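Local coordinates for protein alpha-/beta-galactoside alpha-2,3-sialyltransferase (Photobacterium phosphoreum, PDB 2ZWI) that probably transfers sialic acid from CMP-sialic acid to galactosides in alpha-2,3 linkage, and binds CMP and a zinc ion, at residues Gln131-Ile135 / Pro183-Arg189; Tyr160-Gln164 / Val190-Asn194; Phe305-Ile309 / Val325-Pro330; Asp316-Gly322 / Val333-Phe339. The contacts are given in a common frame with arbitrary orientation. Residues are numbered along the deposited sequence.

Interaction 1 (Gln131-Ile135 / Pro183-Arg189); sequences QEYKI and PLTSLKR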
loop_
_atom_site.group_PDB
_atom_site.type_symbol
_atom_site.label_atom_id
_atom_site.label_comp_id
_atom_site.label_asym_id
_atom_site.label_seq_id
_atom_site.Cartn_x
_atom_site.Cartn_y
_atom_site.Cartn_z
ATOM N N GLN A 131 -14.254 7.116 20.647
ATOM C CA GLN A 131 -13.059 7.442 19.859
ATOM C C GLN A 131 -11.998 8.150 20.705
ATOM O O GLN A 131 -10.832 7.724 20.743
ATOM C CB GLN A 131 -13.426 8.335 18.677
ATOM C CG GLN A 131 -14.236 7.647 17.594
ATOM C CD GLN A 131 -14.413 8.528 16.375
ATOM O OE1 GLN A 131 -13.525 9.293 16.023
ATOM N NE2 GLN A 131 -15.558 8.409 15.716
ATOM N N GLU A 132 -12.403 9.233 21.375
ATOM C CA GLU A 132 -11.486 9.989 22.230
ATOM C C GLU A 132 -10.903 9.124 23.340
ATOM O O GLU A 132 -9.731 9.266 23.689
ATOM C CB GLU A 132 -12.190 11.174 22.863
ATOM C CG GLU A 132 -12.542 12.276 21.891
ATOM C CD GLU A 132 -13.286 13.386 22.573
ATOM O OE1 GLU A 132 -13.234 13.460 23.828
ATOM O OE2 GLU A 132 -13.931 14.182 21.873
ATOM N N TYR A 133 -11.731 8.241 23.900
ATOM C CA TYR A 133 -11.272 7.349 24.964
ATOM C C TYR A 133 -10.204 6.373 24.469
ATOM O O TYR A 133 -9.144 6.250 25.087
ATOM C CB TYR A 133 -12.437 6.596 25.616
ATOM C CG TYR A 133 -11.983 5.656 26.716
ATOM C CD1 TYR A 133 -11.398 6.155 27.881
ATOM C CD2 TYR A 133 -12.111 4.268 26.583
ATOM C CE1 TYR A 133 -10.964 5.309 28.900
ATOM C CE2 TYR A 133 -11.679 3.401 27.610
ATOM C CZ TYR A 133 -11.107 3.942 28.759
ATOM O OH TYR A 133 -10.670 3.127 29.776
ATOM N N LYS A 134 -10.478 5.699 23.353
ATOM C CA LYS A 134 -9.510 4.776 22.755
ATOM C C LYS A 134 -8.183 5.485 22.436
ATOM O O LYS A 134 -7.101 4.940 22.687
ATOM C CB LYS A 134 -10.096 4.126 21.499
ATOM C CG LYS A 134 -11.219 3.127 21.781
ATOM C CD LYS A 134 -11.603 2.381 20.501
ATOM C CE LYS A 134 -12.478 1.146 20.779
ATOM N NZ LYS A 134 -11.800 0.157 21.663
ATOM N N ILE A 135 -8.291 6.705 21.909
ATOM C CA ILE A 135 -7.142 7.568 21.657
ATOM C C ILE A 135 -6.372 7.925 22.945
ATOM O O ILE A 135 -5.142 7.860 22.965
ATOM C CB ILE A 135 -7.549 8.826 20.862
ATOM C CG1 ILE A 135 -7.750 8.463 19.381
ATOM C CG2 ILE A 135 -6.500 9.934 20.999
ATOM C CD1 ILE A 135 -8.574 9.475 18.623
ATOM N N PRO A 183 -16.903 10.729 10.549
ATOM C CA PRO A 183 -16.529 11.460 11.773
ATOM C C PRO A 183 -15.188 10.985 12.328
ATOM O O PRO A 183 -15.131 10.033 13.109
ATOM C CB PRO A 183 -17.664 11.132 12.761
ATOM C CG PRO A 183 -18.744 10.462 11.934
ATOM C CD PRO A 183 -18.034 9.811 10.790
ATOM N N LEU A 184 -14.113 11.640 11.909
ATOM C CA LEU A 184 -12.778 11.253 12.345
ATOM C C LEU A 184 -11.992 12.410 12.970
ATOM O O LEU A 184 -10.758 12.355 13.074
ATOM C CB LEU A 184 -12.008 10.620 11.186
ATOM C CG LEU A 184 -12.410 9.206 10.746
ATOM C CD1 LEU A 184 -11.726 8.836 9.423
ATOM C CD2 LEU A 184 -12.093 8.166 11.826
ATOM N N THR A 185 -12.716 13.438 13.407
ATOM C CA THR A 185 -12.123 14.622 14.042
ATOM C C THR A 185 -11.168 14.236 15.169
ATOM O O THR A 185 -10.061 14.768 15.258
ATOM C CB THR A 185 -13.230 15.599 14.568
ATOM O OG1 THR A 185 -14.038 16.026 13.471
ATOM C CG2 THR A 185 -12.617 16.842 15.211
ATOM N N SER A 186 -11.588 13.289 16.010
ATOM C CA SER A 186 -10.776 12.829 17.143
ATOM C C SER A 186 -9.367 12.375 16.743
ATOM O O SER A 186 -8.388 12.737 17.396
ATOM C CB SER A 186 -11.493 11.707 17.878
ATOM O OG SER A 186 -12.714 12.188 18.415
ATOM N N LEU A 187 -9.279 11.591 15.672
ATOM C CA LEU A 187 -7.994 11.082 15.168
ATOM C C LEU A 187 -7.215 12.143 14.397
ATOM O O LEU A 187 -5.982 12.217 14.507
ATOM C CB LEU A 187 -8.202 9.839 14.294
ATOM C CG LEU A 187 -6.959 9.113 13.759
ATOM C CD1 LEU A 187 -5.996 8.700 14.877
ATOM C CD2 LEU A 187 -7.392 7.900 12.949
ATOM N N LYS A 188 -7.940 12.953 13.624
ATOM C CA LYS A 188 -7.341 14.048 12.855
ATOM C C LYS A 188 -6.513 14.961 13.765
ATOM O O LYS A 188 -5.381 15.337 13.420
ATOM C CB LYS A 188 -8.430 14.838 12.100
ATOM C CG LYS A 188 -7.962 16.072 11.313
ATOM C CD LYS A 188 -6.949 15.731 10.219
ATOM C CE LYS A 188 -6.739 16.921 9.285
ATOM N NZ LYS A 188 -5.732 16.643 8.220
ATOM N N ARG A 189 -7.063 15.294 14.934
ATOM C CA ARG A 189 -6.368 16.145 15.898
ATOM C C ARG A 189 -5.025 15.584 16.317
ATOM O O ARG A 189 -4.105 16.338 16.577
ATOM C CB ARG A 189 -7.216 16.375 17.144
ATOM C CG ARG A 189 -8.034 17.657 17.109
ATOM C CD ARG A 189 -8.535 18.017 18.509
ATOM N NE ARG A 189 -9.088 16.843 19.168
ATOM C CZ ARG A 189 -10.373 16.503 19.140
ATOM N NH1 ARG A 189 -11.260 17.270 18.509
ATOM N NH2 ARG A 189 -10.768 15.409 19.771
HETATM O O HOH W 1 -14.118 11.850 15.945
HETATM O O HOH W 2 -13.101 14.734 19.556
#

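Interaction 2 (Tyr160-Gln164 / Val190-Asn194); sequences YGFSQ and VISNN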
loop_
_atom_site.group_PDB
_atom_site.type_symbol
_atom_site.label_atom_id
_atom_site.label_comp_id
_atom_site.label_asym_id
_atom_site.label_seq_id
_atom_site.Cartn_x
_atom_site.Cartn_y
_atom_site.Cartn_z
ATOM N N TYR A 160 -1.945 4.556 14.305
ATOM C CA TYR A 160 -1.863 5.984 13.978
ATOM C C TYR A 160 -1.493 6.889 15.170
ATOM O O TYR A 160 -1.670 8.118 15.110
ATOM C CB TYR A 160 -3.143 6.473 13.272
ATOM C CG TYR A 160 -3.293 5.980 11.843
ATOM C CD1 TYR A 160 -2.451 6.449 10.832
ATOM C CD2 TYR A 160 -4.281 5.057 11.499
ATOM C CE1 TYR A 160 -2.577 5.999 9.508
ATOM C CE2 TYR A 160 -4.432 4.614 10.179
ATOM C CZ TYR A 160 -3.571 5.091 9.187
ATOM O OH TYR A 160 -3.701 4.654 7.884
ATOM N N GLY A 161 -0.956 6.297 16.241
ATOM C CA GLY A 161 -0.748 7.042 17.481
ATOM C C GLY A 161 0.694 7.303 17.886
ATOM O O GLY A 161 0.940 7.780 19.001
ATOM N N PHE A 162 1.639 7.015 16.990
ATOM C CA PHE A 162 3.076 7.099 17.313
ATOM C C PHE A 162 3.633 8.523 17.370
ATOM O O PHE A 162 4.659 8.750 18.026
ATOM C CB PHE A 162 3.916 6.282 16.318
ATOM C CG PHE A 162 3.899 4.796 16.563
ATOM C CD1 PHE A 162 5.013 4.157 17.099
ATOM C CD2 PHE A 162 2.774 4.030 16.229
ATOM C CE1 PHE A 162 5.012 2.777 17.325
ATOM C CE2 PHE A 162 2.759 2.649 16.444
ATOM C CZ PHE A 162 3.876 2.018 16.991
ATOM N N SER A 163 2.995 9.478 16.681
ATOM C CA SER A 163 3.479 10.877 16.726
ATOM C C SER A 163 3.394 11.495 18.141
ATOM O O SER A 163 4.001 12.542 18.411
ATOM C CB SER A 163 2.783 11.754 15.680
ATOM O OG SER A 163 1.480 12.140 16.101
ATOM N N GLN A 164 2.649 10.836 19.033
ATOM C CA GLN A 164 2.639 11.188 20.455
ATOM C C GLN A 164 3.976 10.883 21.134
ATOM O O GLN A 164 4.294 11.460 22.171
ATOM C CB GLN A 164 1.503 10.445 21.181
ATOM C CG GLN A 164 0.106 10.809 20.680
ATOM C CD GLN A 164 -0.991 9.895 21.223
ATOM O OE1 GLN A 164 -1.839 10.330 22.000
ATOM N NE2 GLN A 164 -0.981 8.627 20.810
ATOM N N VAL A 190 -4.930 14.262 16.419
ATOM C CA VAL A 190 -3.682 13.604 16.775
ATOM C C VAL A 190 -2.622 13.765 15.665
ATOM O O VAL A 190 -1.462 14.107 15.948
ATOM C CB VAL A 190 -3.910 12.117 17.119
ATOM C CG1 VAL A 190 -2.614 11.454 17.545
ATOM C CG2 VAL A 190 -4.986 11.984 18.216
ATOM N N ILE A 191 -3.027 13.569 14.412
ATOM C CA ILE A 191 -2.056 13.469 13.315
ATOM C C ILE A 191 -2.086 14.548 12.210
ATOM O O ILE A 191 -1.390 14.409 11.210
ATOM C CB ILE A 191 -2.102 12.048 12.668
ATOM C CG1 ILE A 191 -3.532 11.691 12.243
ATOM C CG2 ILE A 191 -1.525 11.014 13.635
ATOM C CD1 ILE A 191 -3.679 10.280 11.620
ATOM N N SER A 192 -2.851 15.626 12.386
ATOM C CA SER A 192 -3.065 16.586 11.280
ATOM C C SER A 192 -1.767 17.175 10.706
ATOM O O SER A 192 -1.670 17.402 9.488
ATOM C CB SER A 192 -4.068 17.698 11.663
ATOM O OG SER A 192 -3.587 18.522 12.713
ATOM N N ASN A 193 -0.775 17.390 11.569
ATOM C CA ASN A 193 0.531 17.898 11.125
ATOM C C ASN A 193 1.523 16.803 10.708
ATOM O O ASN A 193 2.646 17.099 10.280
ATOM C CB ASN A 193 1.162 18.770 12.210
ATOM C CG ASN A 193 0.411 20.059 12.422
ATOM O OD1 ASN A 193 -0.082 20.676 11.469
ATOM N ND2 ASN A 193 0.331 20.485 13.670
ATOM N N ASN A 194 1.092 15.550 10.837
ATOM C CA ASN A 194 1.953 14.388 10.633
ATOM C C ASN A 194 1.610 13.560 9.384
ATOM O O ASN A 194 2.177 12.497 9.180
ATOM C CB ASN A 194 1.876 13.485 11.872
ATOM C CG ASN A 194 2.074 14.257 13.177
ATOM O OD1 ASN A 194 3.078 14.952 13.360
ATOM N ND2 ASN A 194 1.112 14.138 14.085
#

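Interaction 3 (Phe305-Ile309 / Val325-Pro330); sequences FEALI and VFFSLP. With C5P (cytidine-5'-monophosphate), chain C.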
loop_
_atom_site.group_PDB
_atom_site.type_symbol
_atom_site.label_atom_id
_atom_site.label_comp_id
_atom_site.label_asym_id
_atom_site.label_seq_id
_atom_site.Cartn_x
_atom_site.Cartn_y
_atom_site.Cartn_z
ATOM N N PHE A 305 0.337 -3.920 -8.760
ATOM C CA PHE A 305 -0.254 -2.867 -9.570
ATOM C C PHE A 305 0.389 -1.493 -9.340
ATOM O O PHE A 305 0.464 -0.694 -10.265
ATOM C CB PHE A 305 -1.763 -2.771 -9.354
ATOM C CG PHE A 305 -2.498 -2.123 -10.504
ATOM C CD1 PHE A 305 -3.100 -2.902 -11.485
ATOM C CD2 PHE A 305 -2.583 -0.737 -10.607
ATOM C CE1 PHE A 305 -3.781 -2.307 -12.548
ATOM C CE2 PHE A 305 -3.246 -0.132 -11.673
ATOM C CZ PHE A 305 -3.852 -0.920 -12.639
ATOM N N GLU A 306 0.838 -1.222 -8.114
ATOM C CA GLU A 306 1.501 0.057 -7.809
ATOM C C GLU A 306 2.791 0.300 -8.620
ATOM O O GLU A 306 3.169 1.451 -8.838
ATOM C CB GLU A 306 1.702 0.300 -6.299
ATOM C CG GLU A 306 1.901 -0.905 -5.399
ATOM C CD GLU A 306 0.630 -1.718 -5.220
ATOM O OE1 GLU A 306 -0.375 -1.240 -4.631
ATOM O OE2 GLU A 306 0.634 -2.846 -5.699
ATOM N N ALA A 307 3.438 -0.770 -9.083
ATOM C CA ALA A 307 4.555 -0.649 -10.034
ATOM C C ALA A 307 4.094 -0.076 -11.386
ATOM O O ALA A 307 4.796 0.743 -11.990
ATOM C CB ALA A 307 5.279 -1.984 -10.211
ATOM N N LEU A 308 2.911 -0.495 -11.844
ATOM C CA LEU A 308 2.284 0.083 -13.031
ATOM C C LEU A 308 1.990 1.560 -12.831
ATOM O O LEU A 308 2.167 2.371 -13.747
ATOM C CB LEU A 308 0.971 -0.629 -13.390
ATOM C CG LEU A 308 0.975 -2.144 -13.633
ATOM C CD1 LEU A 308 -0.406 -2.628 -14.072
ATOM C CD2 LEU A 308 2.019 -2.515 -14.644
ATOM N N ILE A 309 1.498 1.901 -11.643
ATOM C CA ILE A 309 1.184 3.289 -11.337
ATOM C C ILE A 309 2.462 4.135 -11.350
ATOM O O ILE A 309 2.513 5.185 -11.998
ATOM C CB ILE A 309 0.437 3.444 -9.983
ATOM C CG1 ILE A 309 -0.906 2.702 -10.020
ATOM C CG2 ILE A 309 0.215 4.924 -9.681
ATOM C CD1 ILE A 309 -1.512 2.422 -8.643
ATOM N N VAL A 325 -5.803 -2.225 -4.643
ATOM C CA VAL A 325 -5.370 -1.582 -5.905
ATOM C C VAL A 325 -6.110 -0.267 -6.189
ATOM O O VAL A 325 -5.491 0.737 -6.559
ATOM C CB VAL A 325 -5.540 -2.535 -7.126
ATOM C CG1 VAL A 325 -5.447 -1.768 -8.453
ATOM C CG2 VAL A 325 -4.508 -3.641 -7.087
ATOM N N PHE A 326 -7.430 -0.273 -6.003
ATOM C CA PHE A 326 -8.252 0.903 -6.291
ATOM C C PHE A 326 -7.951 2.106 -5.387
ATOM O O PHE A 326 -8.293 3.224 -5.747
ATOM C CB PHE A 326 -9.749 0.568 -6.222
ATOM C CG PHE A 326 -10.207 -0.454 -7.241
ATOM C CD1 PHE A 326 -10.550 -0.068 -8.542
ATOM C CD2 PHE A 326 -10.328 -1.798 -6.889
ATOM C CE1 PHE A 326 -11.002 -1.017 -9.483
ATOM C CE2 PHE A 326 -10.776 -2.747 -7.811
ATOM C CZ PHE A 326 -11.108 -2.362 -9.117
ATOM N N PHE A 327 -7.323 1.877 -4.227
ATOM C CA PHE A 327 -6.943 2.959 -3.296
ATOM C C PHE A 327 -5.746 3.790 -3.762
ATOM O O PHE A 327 -5.632 4.969 -3.410
ATOM C CB PHE A 327 -6.658 2.408 -1.896
ATOM C CG PHE A 327 -7.893 2.024 -1.128
ATOM C CD1 PHE A 327 -8.480 2.921 -0.236
ATOM C CD2 PHE A 327 -8.472 0.766 -1.294
ATOM C CE1 PHE A 327 -9.630 2.565 0.475
ATOM C CE2 PHE A 327 -9.625 0.408 -0.582
ATOM C CZ PHE A 327 -10.198 1.307 0.299
ATOM N N SER A 328 -4.847 3.184 -4.529
ATOM C CA SER A 328 -3.668 3.907 -5.025
ATOM C C SER A 328 -3.810 4.346 -6.483
ATOM O O SER A 328 -2.976 5.099 -7.000
ATOM C CB SER A 328 -2.398 3.076 -4.839
ATOM O OG SER A 328 -2.481 1.859 -5.549
ATOM N N LEU A 329 -4.865 3.873 -7.139
ATOM C CA LEU A 329 -5.111 4.199 -8.531
ATOM C C LEU A 329 -5.389 5.693 -8.677
ATOM O O LEU A 329 -6.215 6.237 -7.948
ATOM C CB LEU A 329 -6.303 3.389 -9.045
ATOM C CG LEU A 329 -6.550 3.323 -10.545
ATOM C CD1 LEU A 329 -5.420 2.597 -11.239
ATOM C CD2 LEU A 329 -7.861 2.633 -10.802
ATOM N N PRO A 330 -4.677 6.371 -9.598
ATOM C CA PRO A 330 -4.984 7.789 -9.840
ATOM C C PRO A 330 -6.430 7.989 -10.297
ATOM O O PRO A 330 -6.964 7.155 -11.040
ATOM C CB PRO A 330 -4.002 8.170 -10.947
ATOM C CG PRO A 330 -2.847 7.177 -10.774
ATOM C CD PRO A 330 -3.539 5.905 -10.414
HETATM O O3P C5P C . -6.689 -7.079 -3.373
HETATM P P C5P C . -5.768 -6.922 -2.225
HETATM O O1P C5P C . -6.352 -5.894 -1.304
HETATM O O2P C5P C . -5.466 -8.278 -1.648
HETATM O "O5'" C5P C . -4.425 -6.310 -2.838
HETATM C "C5'" C5P C . -3.209 -6.253 -2.098
HETATM C "C4'" C5P C . -2.093 -5.930 -3.079
HETATM O "O4'" C5P C . -2.020 -6.938 -4.105
HETATM C "C3'" C5P C . -2.364 -4.641 -3.841
HETATM O "O3'" C5P C . -1.908 -3.501 -3.123
HETATM C "C2'" C5P C . -1.569 -4.831 -5.106
HETATM O "O2'" C5P C . -0.169 -4.707 -4.840
HETATM C "C1'" C5P C . -1.752 -6.310 -5.373
HETATM N N1 C5P C . -2.777 -6.655 -6.368
HETATM C C2 C5P C . -2.441 -6.548 -7.734
HETATM N N3 C5P C . -3.330 -6.902 -8.683
HETATM C C4 C5P C . -4.557 -7.348 -8.341
HETATM C C5 C5P C . -4.921 -7.469 -7.006
HETATM C C6 C5P C . -3.994 -7.112 -6.016
HETATM O O2 C5P C . -1.324 -6.104 -8.076
HETATM N N4 C5P C . -5.414 -7.703 -9.327
#

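Interaction 4 (Asp316-Gly322 / Val333-Phe339); sequences DAVGGMG and VENKFIF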
loop_
_atom_site.group_PDB
_atom_site.type_symbol
_atom_site.label_atom_id
_atom_site.label_comp_id
_atom_site.label_asym_id
_atom_site.label_seq_id
_atom_site.Cartn_x
_atom_site.Cartn_y
_atom_site.Cartn_z
ATOM N N ASP A 316 -6.816 3.260 -19.747
ATOM C CA ASP A 316 -7.817 4.296 -19.813
ATOM C C ASP A 316 -8.880 4.090 -18.750
ATOM O O ASP A 316 -9.455 5.057 -18.231
ATOM C CB ASP A 316 -8.434 4.337 -21.208
ATOM C CG ASP A 316 -7.435 4.773 -22.252
ATOM O OD1 ASP A 316 -7.078 5.970 -22.246
ATOM O OD2 ASP A 316 -6.985 3.922 -23.052
ATOM N N ALA A 317 -9.120 2.826 -18.415
ATOM C CA ALA A 317 -10.196 2.473 -17.525
ATOM C C ALA A 317 -9.891 1.193 -16.794
ATOM O O ALA A 317 -9.044 0.389 -17.215
ATOM C CB ALA A 317 -11.528 2.348 -18.290
ATOM N N VAL A 318 -10.622 1.002 -15.703
ATOM C CA VAL A 318 -10.378 -0.092 -14.800
ATOM C C VAL A 318 -11.728 -0.571 -14.281
ATOM O O VAL A 318 -12.720 0.163 -14.337
ATOM C CB VAL A 318 -9.422 0.404 -13.673
ATOM C CG1 VAL A 318 -10.177 0.808 -12.398
ATOM C CG2 VAL A 318 -8.334 -0.592 -13.410
ATOM N N GLY A 319 -11.774 -1.821 -13.838
ATOM C CA GLY A 319 -12.952 -2.387 -13.181
ATOM C C GLY A 319 -12.576 -3.748 -12.628
ATOM O O GLY A 319 -11.546 -4.310 -12.997
ATOM N N GLY A 320 -13.383 -4.277 -11.718
ATOM C CA GLY A 320 -13.111 -5.612 -11.225
ATOM C C GLY A 320 -13.568 -5.816 -9.813
ATOM O O GLY A 320 -14.669 -5.427 -9.449
ATOM N N MET A 321 -12.696 -6.417 -9.021
ATOM C CA MET A 321 -13.054 -6.941 -7.716
ATOM C C MET A 321 -12.502 -6.047 -6.625
ATOM O O MET A 321 -11.443 -5.448 -6.799
ATOM C CB MET A 321 -12.486 -8.365 -7.575
ATOM C CG MET A 321 -12.586 -9.232 -8.870
ATOM S SD MET A 321 -14.310 -9.478 -9.365
ATOM C CE MET A 321 -15.015 -10.020 -7.788
ATOM N N GLY A 322 -13.226 -5.948 -5.509
ATOM C CA GLY A 322 -12.783 -5.166 -4.351
ATOM C C GLY A 322 -11.341 -5.491 -4.015
ATOM O O GLY A 322 -10.998 -6.664 -3.865
ATOM N N VAL A 333 -7.976 7.750 -14.032
ATOM C CA VAL A 333 -8.431 6.509 -14.669
ATOM C C VAL A 333 -9.882 6.202 -14.280
ATOM O O VAL A 333 -10.231 6.190 -13.104
ATOM C CB VAL A 333 -7.403 5.301 -14.551
ATOM C CG1 VAL A 333 -6.327 5.559 -13.509
ATOM C CG2 VAL A 333 -8.082 3.937 -14.378
ATOM N N GLU A 334 -10.727 6.013 -15.279
ATOM C CA GLU A 334 -12.144 5.739 -15.052
ATOM C C GLU A 334 -12.373 4.381 -14.386
ATOM O O GLU A 334 -11.878 3.365 -14.858
ATOM C CB GLU A 334 -12.907 5.806 -16.371
ATOM C CG GLU A 334 -14.410 5.493 -16.231
ATOM C CD GLU A 334 -15.096 5.201 -17.562
ATOM O OE1 GLU A 334 -14.406 5.060 -18.597
ATOM O OE2 GLU A 334 -16.342 5.098 -17.568
ATOM N N ASN A 335 -13.134 4.370 -13.293
ATOM C CA ASN A 335 -13.551 3.125 -12.653
ATOM C C ASN A 335 -14.953 2.741 -13.139
ATOM O O ASN A 335 -15.920 3.419 -12.809
ATOM C CB ASN A 335 -13.540 3.293 -11.131
ATOM C CG ASN A 335 -13.726 1.978 -10.377
ATOM O OD1 ASN A 335 -13.878 1.981 -9.158
ATOM N ND2 ASN A 335 -13.724 0.862 -11.089
ATOM N N LYS A 336 -15.065 1.671 -13.922
ATOM C CA LYS A 336 -16.352 1.299 -14.503
ATOM C C LYS A 336 -17.293 0.533 -13.567
ATOM O O LYS A 336 -18.511 0.682 -13.661
ATOM C CB LYS A 336 -16.172 0.545 -15.832
ATOM C CG LYS A 336 -15.620 1.412 -16.960
ATOM C CD LYS A 336 -15.799 0.736 -18.301
ATOM C CE LYS A 336 -15.195 1.544 -19.428
ATOM N NZ LYS A 336 -15.863 2.843 -19.610
ATOM N N PHE A 337 -16.728 -0.283 -12.674
ATOM C CA PHE A 337 -17.501 -1.106 -11.734
ATOM C C PHE A 337 -16.556 -1.772 -10.736
ATOM O O PHE A 337 -15.400 -2.035 -11.068
ATOM C CB PHE A 337 -18.325 -2.183 -12.471
ATOM C CG PHE A 337 -17.507 -3.081 -13.377
ATOM C CD1 PHE A 337 -16.863 -4.210 -12.870
ATOM C CD2 PHE A 337 -17.375 -2.789 -14.733
ATOM C CE1 PHE A 337 -16.102 -5.033 -13.696
ATOM C CE2 PHE A 337 -16.615 -3.608 -15.566
ATOM C CZ PHE A 337 -15.979 -4.733 -15.042
ATOM N N ILE A 338 -17.031 -2.015 -9.513
ATOM C CA ILE A 338 -16.320 -2.896 -8.577
ATOM C C ILE A 338 -17.287 -3.925 -7.998
ATOM O O ILE A 338 -18.369 -3.570 -7.522
ATOM C CB ILE A 338 -15.625 -2.135 -7.408
ATOM C CG1 ILE A 338 -14.737 -0.992 -7.919
ATOM C CG2 ILE A 338 -14.777 -3.096 -6.582
ATOM C CD1 ILE A 338 -14.030 -0.216 -6.780
ATOM N N PHE A 339 -16.902 -5.198 -8.059
ATOM C CA PHE A 339 -17.677 -6.268 -7.440
ATOM C C PHE A 339 -17.086 -6.657 -6.106
ATOM O O PHE A 339 -15.869 -6.800 -5.962
ATOM C CB PHE A 339 -17.781 -7.506 -8.333
ATOM C CG PHE A 339 -18.846 -7.398 -9.389
ATOM C CD1 PHE A 339 -20.041 -8.107 -9.267
ATOM C CD2 PHE A 339 -18.664 -6.566 -10.492
ATOM C CE1 PHE A 339 -21.038 -7.997 -10.238
ATOM C CE2 PHE A 339 -19.656 -6.443 -11.456
ATOM C CZ PHE A 339 -20.840 -7.163 -11.337
#

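Interaction 1 (Gln131-Ile135 / Pro183-Arg189)
Two helices of the GT-B fold pack here, 128-147 and 185-191, in the half of the protein built on the seven-stranded parallel sheet. Their short segments run 33° apart in direction and come within 9.5 Å, axis to axis. Pro-183 lies just before the second helix. Its carbonyl O accepts a hydrogen bond of 3.1 Å from NE2 of Gln-131. The same NE2 also bonds to the carbonyl of Leu-126, so one amide ties two backbone ends together. Leu-184 takes the N-cap position. Its side chain touches Phe-178 and Ser-124 of helix 114-125. Ser-186 sits at the middle of the contact, where its CA lies 5.9 Å from CA of Glu-132. This small residue faces the other helix, and CB of Ser-186 lies 3.7 Å from CD1 of Ile-135. At the first turn of the helix its backbone N gives a hydrogen bond of 2.9 Å to water 1, which in turn donates to OE1 of Gln-131. Leu-187 adds apolar packing, with CB 4.4 Å from CD1 of Ile-135. Arg-189 closes the contact at its exposed edge. Its NH2 makes a long salt bridge of 4.0 Å to OE2 of Glu-132. Water 2 bridges the same pair: it donates to OE2 of Glu-132 at 2.5 Å and accepts from NH2 of Arg-189 at 2.4 Å.

Interaction 2 (Tyr160-Gln164 / Val190-Asn194)
Segment 190-194 carries the last part of helix 185-191 into a type I beta turn from Ile-191 to Asn-194, closed by a 2.8 Å hydrogen bond from Asn-194 N to Ile-191 O. The turn leads into strand 195-197, at the edge of the parallel sheet in this half of the GT-B fold. Segment 160-164 follows helix 156-159. The backbones come nearest where Ser-163 CA lies 7.0 Å from Ile-191 CA. Packing, not hydrogen bonding, joins the two segments. Ile-191 inserts toward Tyr-160, with Ile-191 CD1 4.1 Å from Tyr-160 CD1 and Ile-191 CG2 3.3 Å from the carbonyl O of Tyr-160. The phenol OH of Tyr-160 bonds to Asp-111. Val-190 CG1 reaches CG of Gln-164 at 4.2 Å. Gln-164 NE2 donates to Gly-161 O at 2.8 Å within its own segment and also bonds to Ser-138 OG. Ser-163 OG lies 2.9 Å from Asn-194 ND2, but the angle is too poor for a hydrogen bond.

Interaction 3 (Phe305-Ile309 / Val325-Pro330)
The most unusual feature is a methyl group set over an aromatic face beside the nucleotide. CG1 of Val-325 lies 3.9 Å from the centroid of the Phe-305 ring and 22° off its normal, a CH-pi contact. The other methyl of Val-325, CG2, is 3.5 Å from N1 of the cytosine in CMP. One valine thus packs on both the protein ring and the base. Phe-305 also meets Leu-329, with Phe-305 CE2 3.5 Å from Leu-329 CD1. One turn later, Ile-309 packs on the second segment. Its CD1 is 3.3 Å from OG of Ser-328, and its CG2 is 3.9 Å from CD of Pro-330. No hydrogen bond crosses between the segments. The polar contacts go to the ligand. Phe-305 N donates to O2 of CMP at 2.8 Å, and O3' of CMP donates to OE1 of Glu-306 at 3.1 Å. Within these segments the base is held through a backbone NH and the ribose through a carboxylate. Ser-323 and Ser-324, just before Val-325, also bond to CMP. Two short segments, one of them only a weakly bonded helix, meet beside the nucleotide and form part of the CMP pocket of the six-stranded half, consistent with the donor site of GT-B glycosyltransferases.

Interaction 4 (Asp316-Gly322 / Val333-Phe339)
Strands 317-321 and 334-340 are neighbours in the six-stranded parallel sheet of the GT-B fold. They are the two strands of a beta-alpha-beta unit, with the short helix 325-328 in the crossover. The axes of the two short strands approach to 4.5 Å, with directions 13° apart. Val-318 has the largest area buried by the contact. Its N donates to O of Glu-334 at 2.8 Å, and its O accepts from N of Lys-336 at 2.8 Å. Its CB packs on CG2 of Val-333 at 3.8 Å. After Val-318 the pairing slips by one residue. Val-318 pairs with Asn-335, but Gly-320 pairs with Ile-338. This is a beta bulge, with the extra residue in the second strand. Gly-320 resumes the ladder: its N donates to O of Phe-337 at 3.1 Å, and its O accepts from N of Phe-339 at 2.6 Å. Its backbone angles by themselves call for glycine. The ring of Phe-337 lies over Gly-319, whose CA is 4.2 Å from the ring centroid in a CH-pi contact. A CB there would crowd the ring. Phe-339 comes second by buried area. Its CB meets CE of Met-321 at 3.8 Å, on the face packed by helix 249-259. The ladder ends next to Ser-323 of the CMP site, where Gly-322 N donates to Phe-339 O at 2.8 Å.

In the fold
The four contacts divide between the two halves of the GT-B fold. Interactions 1 and 2 belong to the half with the seven-stranded sheet. They share helix 185-191, their centres are about 11 Å apart, and they touch where Ile-135 meets Val-190. Interactions 3 and 4 belong to the six-stranded half. Their centres are about 12 Å apart, and Phe-326 and Leu-329 pack on Val-318. Within each pair the segments alternate along the chain; the first pair closes before the second opens. Centres of interactions 2 and 3 are about 25 Å apart. Interactions 3 and 4 thus probably shape the nucleotide side of the six-stranded half, while 1 and 2 are packing within the other half.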